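Long-range contact in probable dehydrogenase (Mesorhizobium loti, PDB 3T37), which probably oxidises pyridoxine at its 4-hydroxymethyl group to the aldehyde, passing electrons through FAD to oxygen, as a member of the GMC oxidoreductase family: residues A[263-268]-A[487-492]. Residues are numbered along the deposited sequence; the frame is centred on the assembly and turned at random.
With FAD (flavin-adenine dinucleotide), chain B.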
loop_
_atom_site.group_PDB
_atom_site.type_symbol
_atom_site.label_atom_id
_atom_site.label_comp_id
_atom_site.label_asym_id
_atom_site.label_seq_id
_atom_site.Cartn_x
_atom_site.Cartn_y
_atom_site.Cartn_z
ATOM N N ILE A 263 -7.227 6.805 25.844
ATOM C CA ILE A 263 -7.303 5.433 26.353
ATOM C C ILE A 263 -7.551 4.450 25.206
ATOM O O ILE A 263 -8.485 4.625 24.411
ATOM C CB ILE A 263 -8.416 5.273 27.436
ATOM C CG1 ILE A 263 -8.075 6.062 28.710
ATOM C CG2 ILE A 263 -8.592 3.808 27.818
ATOM C CD1 ILE A 263 -8.347 7.574 28.619
ATOM N N VAL A 264 -6.723 3.415 25.113
ATOM C CA VAL A 264 -6.904 2.386 24.092
ATOM C C VAL A 264 -7.182 1.058 24.772
ATOM O O VAL A 264 -6.386 0.613 25.597
ATOM C CB VAL A 264 -5.643 2.201 23.228
ATOM C CG1 VAL A 264 -5.922 1.188 22.114
ATOM C CG2 VAL A 264 -5.181 3.533 22.641
ATOM N N LEU A 265 -8.298 0.419 24.429
ATOM C CA LEU A 265 -8.655 -0.871 25.028
ATOM C C LEU A 265 -8.111 -2.046 24.198
ATOM O O LEU A 265 -8.400 -2.161 23.003
ATOM C CB LEU A 265 -10.178 -0.974 25.189
ATOM C CG LEU A 265 -10.834 -0.612 26.523
ATOM C CD1 LEU A 265 -10.119 0.542 27.264
ATOM C CD2 LEU A 265 -12.315 -0.310 26.324
ATOM N N CYS A 266 -7.313 -2.909 24.829
ATOM C CA CYS A 266 -6.756 -4.084 24.164
ATOM C C CYS A 266 -6.924 -5.319 25.020
ATOM O O CYS A 266 -6.017 -6.162 25.081
ATOM C CB CYS A 266 -5.263 -3.882 23.910
ATOM S SG CYS A 266 -4.936 -2.418 22.914
ATOM N N ALA A 267 -8.072 -5.430 25.684
ATOM C CA ALA A 267 -8.262 -6.479 26.688
ATOM C C ALA A 267 -8.804 -7.758 26.069
ATOM O O ALA A 267 -8.950 -8.769 26.757
ATOM C CB ALA A 267 -9.185 -5.993 27.797
ATOM N N GLY A 268 -9.110 -7.715 24.772
ATOM C CA GLY A 268 -9.499 -8.923 24.063
ATOM C C GLY A 268 -11.005 -9.057 23.901
ATOM O O GLY A 268 -11.769 -8.217 24.389
ATOM N N ASP A 487 -14.907 10.585 23.109
ATOM C CA ASP A 487 -13.943 11.282 22.256
ATOM C C ASP A 487 -12.480 10.840 22.367
ATOM O O ASP A 487 -11.677 11.130 21.477
ATOM C CB ASP A 487 -14.049 12.793 22.479
ATOM C CG ASP A 487 -15.460 13.303 22.283
ATOM O OD1 ASP A 487 -15.811 14.335 22.897
ATOM O OD2 ASP A 487 -16.224 12.662 21.523
ATOM N N ASN A 488 -12.129 10.150 23.446
ATOM C CA ASN A 488 -10.732 9.797 23.678
ATOM C C ASN A 488 -10.563 8.325 24.051
ATOM O O ASN A 488 -9.628 7.961 24.772
ATOM C CB ASN A 488 -10.116 10.706 24.758
ATOM C CG ASN A 488 -10.692 10.450 26.139
ATOM O OD1 ASN A 488 -11.823 9.975 26.277
ATOM N ND2 ASN A 488 -9.917 10.775 27.175
ATOM N N LEU A 489 -11.466 7.488 23.541
ATOM C CA LEU A 489 -11.490 6.065 23.869
ATOM C C LEU A 489 -11.527 5.184 22.627
ATOM O O LEU A 489 -12.460 5.259 21.811
ATOM C CB LEU A 489 -12.708 5.755 24.741
ATOM C CG LEU A 489 -12.851 4.279 25.080
ATOM C CD1 LEU A 489 -11.637 3.783 25.831
ATOM C CD2 LEU A 489 -14.102 4.081 25.902
ATOM N N PHE A 490 -10.532 4.315 22.510
ATOM C CA PHE A 490 -10.428 3.426 21.359
ATOM C C PHE A 490 -10.433 1.978 21.798
ATOM O O PHE A 490 -9.975 1.650 22.897
ATOM C CB PHE A 490 -9.132 3.710 20.586
ATOM C CG PHE A 490 -8.993 5.139 20.165
ATOM C CD1 PHE A 490 -9.401 5.541 18.906
ATOM C CD2 PHE A 490 -8.484 6.090 21.042
ATOM C CE1 PHE A 490 -9.301 6.863 18.520
ATOM C CE2 PHE A 490 -8.379 7.420 20.661
ATOM C CZ PHE A 490 -8.785 7.802 19.398
ATOM N N VAL A 491 -10.950 1.113 20.929
ATOM C CA VAL A 491 -10.880 -0.316 21.150
ATOM C C VAL A 491 -10.092 -0.856 19.976
ATOM O O VAL A 491 -10.459 -0.618 18.823
ATOM C CB VAL A 491 -12.265 -0.970 21.174
ATOM C CG1 VAL A 491 -12.147 -2.434 21.602
ATOM C CG2 VAL A 491 -13.211 -0.209 22.111
ATOM N N VAL A 492 -8.998 -1.555 20.269
ATOM C CA VAL A 492 -8.078 -2.014 19.239
ATOM C C VAL A 492 -7.628 -3.425 19.596
ATOM O O VAL A 492 -6.569 -3.605 20.221
ATOM C CB VAL A 492 -6.840 -1.090 19.158
ATOM C CG1 VAL A 492 -5.912 -1.538 18.039
ATOM C CG2 VAL A 492 -7.253 0.367 18.916
HETATM P PA FAD B . -5.241 -11.093 24.038
HETATM O O1A FAD B . -5.959 -12.237 24.708
HETATM O O2A FAD B . -4.008 -11.552 23.274
HETATM O O5B FAD B . -4.775 -9.985 25.103
HETATM C C5B FAD B . -5.662 -9.478 26.067
HETATM C C4B FAD B . -4.786 -9.052 27.237
HETATM O O4B FAD B . -5.501 -8.172 28.080
HETATM C C3B FAD B . -4.348 -10.231 28.090
HETATM O O3B FAD B . -2.949 -10.110 28.273
HETATM C C2B FAD B . -5.136 -10.036 29.381
HETATM O O2B FAD B . -4.515 -10.567 30.535
HETATM C C1B FAD B . -5.277 -8.521 29.434
HETATM N N9A FAD B . -6.462 -8.054 30.164
HETATM C C8A FAD B . -7.743 -8.533 30.044
HETATM N N7A FAD B . -8.538 -7.802 30.866
HETATM C C5A FAD B . -7.800 -6.863 31.486
HETATM C C6A FAD B . -8.117 -5.873 32.417
HETATM N N6A FAD B . -9.384 -5.631 32.768
HETATM N N1A FAD B . -7.111 -5.042 32.878
HETATM C C2A FAD B . -5.814 -5.202 32.433
HETATM N N3A FAD B . -5.510 -6.186 31.514
HETATM C C4A FAD B . -6.487 -7.004 31.047
HETATM N N1 FAD B . -4.486 -17.229 16.599
HETATM C C2 FAD B . -3.778 -17.519 15.459
HETATM O O2 FAD B . -3.782 -16.731 14.519
HETATM N N3 FAD B . -3.084 -18.703 15.337
HETATM C C4 FAD B . -3.097 -19.611 16.367
HETATM O O4 FAD B . -2.478 -20.666 16.264
HETATM C C4X FAD B . -3.806 -19.326 17.524
HETATM N N5 FAD B . -3.817 -20.235 18.546
HETATM C C5X FAD B . -4.506 -19.967 19.713
HETATM C C6 FAD B . -4.479 -20.909 20.739
HETATM C C7 FAD B . -5.143 -20.657 21.922
HETATM C C7M FAD B . -5.123 -21.671 23.032
HETATM C C8 FAD B . -5.830 -19.461 22.063
HETATM C C8M FAD B . -6.553 -19.224 23.341
HETATM C C9 FAD B . -5.867 -18.506 21.040
HETATM C C9A FAD B . -5.191 -18.762 19.852
HETATM N N10 FAD B . -5.192 -17.847 18.809
HETATM C C10 FAD B . -4.496 -18.128 17.646
HETATM C "C1'" FAD B . -5.948 -16.562 18.912
HETATM C "C2'" FAD B . -5.043 -15.385 19.202
HETATM O "O2'" FAD B . -4.092 -15.776 20.165
HETATM C "C3'" FAD B . -5.911 -14.266 19.738
HETATM O "O3'" FAD B . -7.019 -14.064 18.877
HETATM C "C4'" FAD B . -5.113 -12.978 19.851
HETATM O "O4'" FAD B . -4.049 -13.198 20.750
HETATM C "C5'" FAD B . -6.045 -11.890 20.375
HETATM O "O5'" FAD B . -5.291 -10.791 20.807
HETATM P P FAD B . -6.003 -9.652 21.687
HETATM O O1P FAD B . -5.038 -8.485 21.815
HETATM O O2P FAD B . -7.335 -9.279 21.029
HETATM O O3P FAD B . -6.310 -10.312 23.119
#
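A chi1 of 177° in L489 sets CG opposite the backbone N, and CD1 then reaches over the neighbouring strand, where it packs 3.6 Å from CG2 of I263 and also meets CD1 of L265. On the other face of the sheet, V264 holds CG1 trans to its own backbone N and lays it across V492, 3.6 Å from CG2. Between these two apolar layers, strands 263-265 and 489-491 run parallel, pairing I263 with L489, V264 with F490 and L265 with V491. Four backbone hydrogen bonds form the ladder: I263 N to N488 O, F490 N to I263 O (2.8 Å), L265 N to F490 O and V492 N to L265 O (2.9 Å). The last is almost perfectly straight, at 179° at the hydrogen, whereas L265 N approaches F490 O tilted 24° from the carbonyl plane. The CA-H of L489 gives I263 O a further contact, and the F490 ring brings its edge, through CD2, to 3.7 Å from the same I263 O. N488 lies alongside I263, its ND2 3.8 Å from CD1; OD1 accepts from V244 N and ND2 donates to D261 O, which fixes the amide's rotation.

Strand 489-491 is an edge strand of the five-stranded parallel Rossmann-type sheet, next to strand 262-265, and joins the C-terminal part of the chain to the FAD-binding core. Helix 268-278 packs over L265 and L489, and helix 506-522 over V264, F490 and V492. Just past the ladder, 266-268 runs along the cofactor: A267 O lies 3.4 Å from C5B of the FAD ribose, and G268 N is hydrogen-bonded to D493 OD2. Four near-linear N-H...O bonds thus satisfy backbone polar groups within a largely buried apolar interface, while the chain from C266 onward meets FAD through backbone atoms and A267 CB.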